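TRAP dicarboxylate transporter-DctP subunit (Marinobacter aquaeolei, PDB 4PFI) probably binds a small solute, perhaps a dicarboxylate, in the periplasm and delivers it to a TRAP-type membrane transporter. Local coordinates at residues Phe114-Leu119 / Pro318-Phe323. Residues are numbered along the deposited sequence; the frame is centred on the assembly and turned at random.
Sequences FNLHFL and PARQRF
Arg-320 reaches from the first turn of helix 318-339 to the backbone of the loop 114-119 and bonds it through two carbonyls. Its NH2 donates to His-117 O at 3.2 Å. That bond is fairly straight, with an N-H...O angle of 165°, and lies in both the carbonyl plane and the guanidinium plane. A second bond, from Arg-320 NH2 to Phe-118 O at 3.1 Å, is bent and weak. A water bridges Arg-320 and His-117 as well. It donates to His-117 O at 2.7 Å and accepts from Arg-320 NE at 3.0 Å. His-117 O thus accepts one bond from Arg-320 NH2 and one from the water, which in turn is held by Arg-320 NE. The arginine chain is extended from CG to NE (chi2 175°, chi3 -164°), which carries the guanidinium across to the loop.

Apolar contacts lie beside this polar link. Leu-119 CD1 sits over the centre of one guanidinium face, 3.8 Å from Arg-320 CZ. Leu-116 points at the helix and divides its two methyls. CD2 packs on Ala-319, 3.7 Å from CB, and also touches the Ala-319 carbonyl oxygen. CD1 meets Phe-323 CD2 at 3.9 Å, approaching the ring obliquely. Ile-335, further along the same helix, touches Leu-116, Leu-119 and Phe-323. Thr-186 of helix 185-192 touches Leu-116 and Phe-323.

The imidazole of His-117 bonds Tyr-194 through ND1, while Phe-118 packs against helix 306-316. The contact joins the first turn of the C-terminal helix to the chain between helices 101-104 and 124-132. Within this contact the guanidinium meets two backbone carbonyls and a water, whose dipoles probably stabilise its positive charge.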
loop_
_atom_site.group_PDB
_atom_site.type_symbol
_atom_site.label_atom_id
_atom_site.label_comp_id
_atom_site.label_asym_id
_atom_site.label_seq_id
_atom_site.Cartn_x
_atom_site.Cartn_y
_atom_site.Cartn_z
ATOM N N PHE A 114 1.242 -7.519 4.090
ATOM C CA PHE A 114 1.122 -6.074 4.280
ATOM C C PHE A 114 -0.284 -5.586 4.574
ATOM O O PHE A 114 -0.466 -4.412 4.899
ATOM C CB PHE A 114 1.672 -5.327 3.051
ATOM C CG PHE A 114 3.119 -5.561 2.825
ATOM C CD1 PHE A 114 4.040 -5.187 3.792
ATOM C CD2 PHE A 114 3.561 -6.212 1.679
ATOM C CE1 PHE A 114 5.403 -5.432 3.603
ATOM C CE2 PHE A 114 4.917 -6.453 1.481
ATOM C CZ PHE A 114 5.845 -6.059 2.455
ATOM N N ASN A 115 -1.274 -6.462 4.450
ATOM C CA ASN A 115 -2.638 -6.128 4.870
ATOM C C ASN A 115 -3.020 -6.750 6.227
ATOM O O ASN A 115 -4.144 -6.572 6.677
ATOM C CB ASN A 115 -3.678 -6.538 3.823
ATOM C CG ASN A 115 -3.395 -5.994 2.423
ATOM O OD1 ASN A 115 -3.634 -6.689 1.429
ATOM N ND2 ASN A 115 -2.900 -4.765 2.331
ATOM N N LEU A 116 -2.112 -7.490 6.868
ATOM C CA LEU A 116 -2.385 -8.040 8.212
ATOM C C LEU A 116 -2.369 -6.935 9.277
ATOM O O LEU A 116 -1.477 -6.085 9.293
ATOM C CB LEU A 116 -1.369 -9.132 8.577
ATOM C CG LEU A 116 -1.559 -10.465 7.834
ATOM C CD1 LEU A 116 -0.397 -11.380 8.105
ATOM C CD2 LEU A 116 -2.879 -11.142 8.226
ATOM N N HIS A 117 -3.343 -6.929 10.174
ATOM C CA HIS A 117 -3.414 -5.848 11.160
ATOM C C HIS A 117 -2.430 -6.090 12.318
ATOM O O HIS A 117 -2.276 -7.229 12.755
ATOM C CB HIS A 117 -4.846 -5.701 11.689
ATOM C CG HIS A 117 -5.824 -5.208 10.661
ATOM N ND1 HIS A 117 -7.119 -4.892 10.954
ATOM C CD2 HIS A 117 -5.667 -4.984 9.327
ATOM C CE1 HIS A 117 -7.737 -4.492 9.849
ATOM N NE2 HIS A 117 -6.882 -4.549 8.858
ATOM N N PHE A 118 -1.782 -5.023 12.799
ATOM C CA PHE A 118 -0.949 -5.053 14.011
ATOM C C PHE A 118 0.260 -5.983 13.897
ATOM O O PHE A 118 0.712 -6.524 14.887
ATOM C CB PHE A 118 -1.804 -5.418 15.228
ATOM C CG PHE A 118 -2.999 -4.514 15.395
ATOM C CD1 PHE A 118 -2.834 -3.193 15.791
ATOM C CD2 PHE A 118 -4.284 -4.966 15.117
ATOM C CE1 PHE A 118 -3.915 -2.341 15.905
ATOM C CE2 PHE A 118 -5.375 -4.109 15.242
ATOM C CZ PHE A 118 -5.181 -2.793 15.634
ATOM N N LEU A 119 0.799 -6.145 12.693
ATOM C CA LEU A 119 1.873 -7.097 12.476
ATOM C C LEU A 119 3.211 -6.377 12.384
ATOM O O LEU A 119 4.082 -6.556 13.237
ATOM C CB LEU A 119 1.636 -7.898 11.197
ATOM C CG LEU A 119 2.735 -8.924 10.886
ATOM C CD1 LEU A 119 2.453 -10.231 11.606
ATOM C CD2 LEU A 119 2.849 -9.140 9.392
ATOM N N PRO A 318 -7.098 -14.344 13.529
ATOM C CA PRO A 318 -7.572 -15.263 12.482
ATOM C C PRO A 318 -7.171 -14.895 11.052
ATOM O O PRO A 318 -7.099 -15.803 10.227
ATOM C CB PRO A 318 -9.102 -15.204 12.621
ATOM C CG PRO A 318 -9.342 -14.815 14.034
ATOM C CD PRO A 318 -8.195 -13.895 14.404
ATOM N N ALA A 319 -6.930 -13.624 10.740
ATOM C CA ALA A 319 -6.384 -13.299 9.422
ATOM C C ALA A 319 -4.964 -13.869 9.227
ATOM O O ALA A 319 -4.551 -14.134 8.103
ATOM C CB ALA A 319 -6.390 -11.818 9.183
ATOM N N ARG A 320 -4.228 -14.064 10.325
ATOM C CA ARG A 320 -2.888 -14.649 10.249
ATOM C C ARG A 320 -2.988 -16.114 9.856
ATOM O O ARG A 320 -2.221 -16.598 9.030
ATOM C CB ARG A 320 -2.127 -14.470 11.572
ATOM C CG ARG A 320 -1.719 -13.032 11.749
ATOM C CD ARG A 320 -1.061 -12.714 13.068
ATOM N NE ARG A 320 -1.058 -11.270 13.295
ATOM C CZ ARG A 320 -0.303 -10.645 14.195
ATOM N NH1 ARG A 320 0.537 -11.328 14.967
ATOM N NH2 ARG A 320 -0.387 -9.318 14.310
ATOM N N GLN A 321 -3.975 -16.793 10.431
ATOM C CA GLN A 321 -4.234 -18.192 10.131
ATOM C C GLN A 321 -4.559 -18.357 8.646
ATOM O O GLN A 321 -3.927 -19.138 7.957
ATOM C CB GLN A 321 -5.388 -18.690 11.001
ATOM C CG GLN A 321 -5.799 -20.142 10.764
ATOM C CD GLN A 321 -7.038 -20.524 11.555
ATOM O OE1 GLN A 321 -7.108 -20.310 12.769
ATOM N NE2 GLN A 321 -8.036 -21.066 10.866
ATOM N N ARG A 322 -5.534 -17.591 8.155
ATOM C CA ARG A 322 -5.926 -17.636 6.739
ATOM C C ARG A 322 -4.721 -17.324 5.842
ATOM O O ARG A 322 -4.564 -17.903 4.774
ATOM C CB ARG A 322 -7.078 -16.656 6.461
ATOM C CG ARG A 322 -7.393 -16.418 4.965
ATOM C CD ARG A 322 -7.919 -17.670 4.228
ATOM N NE ARG A 322 -8.875 -18.446 5.029
ATOM C CZ ARG A 322 -10.162 -18.124 5.211
ATOM N NH1 ARG A 322 -10.675 -17.024 4.660
ATOM N NH2 ARG A 322 -10.945 -18.903 5.962
ATOM N N PHE A 323 -3.852 -16.429 6.306
ATOM C CA PHE A 323 -2.682 -16.027 5.534
ATOM C C PHE A 323 -1.718 -17.187 5.390
ATOM O O PHE A 323 -1.189 -17.405 4.312
ATOM C CB PHE A 323 -1.955 -14.844 6.177
ATOM C CG PHE A 323 -0.705 -14.429 5.446
ATOM C CD1 PHE A 323 -0.768 -13.964 4.145
ATOM C CD2 PHE A 323 0.550 -14.545 6.053
ATOM C CE1 PHE A 323 0.386 -13.591 3.475
ATOM C CE2 PHE A 323 1.707 -14.172 5.388
ATOM C CZ PHE A 323 1.626 -13.699 4.099
HETATM O O HOH W 1 -3.426 -9.626 12.437
#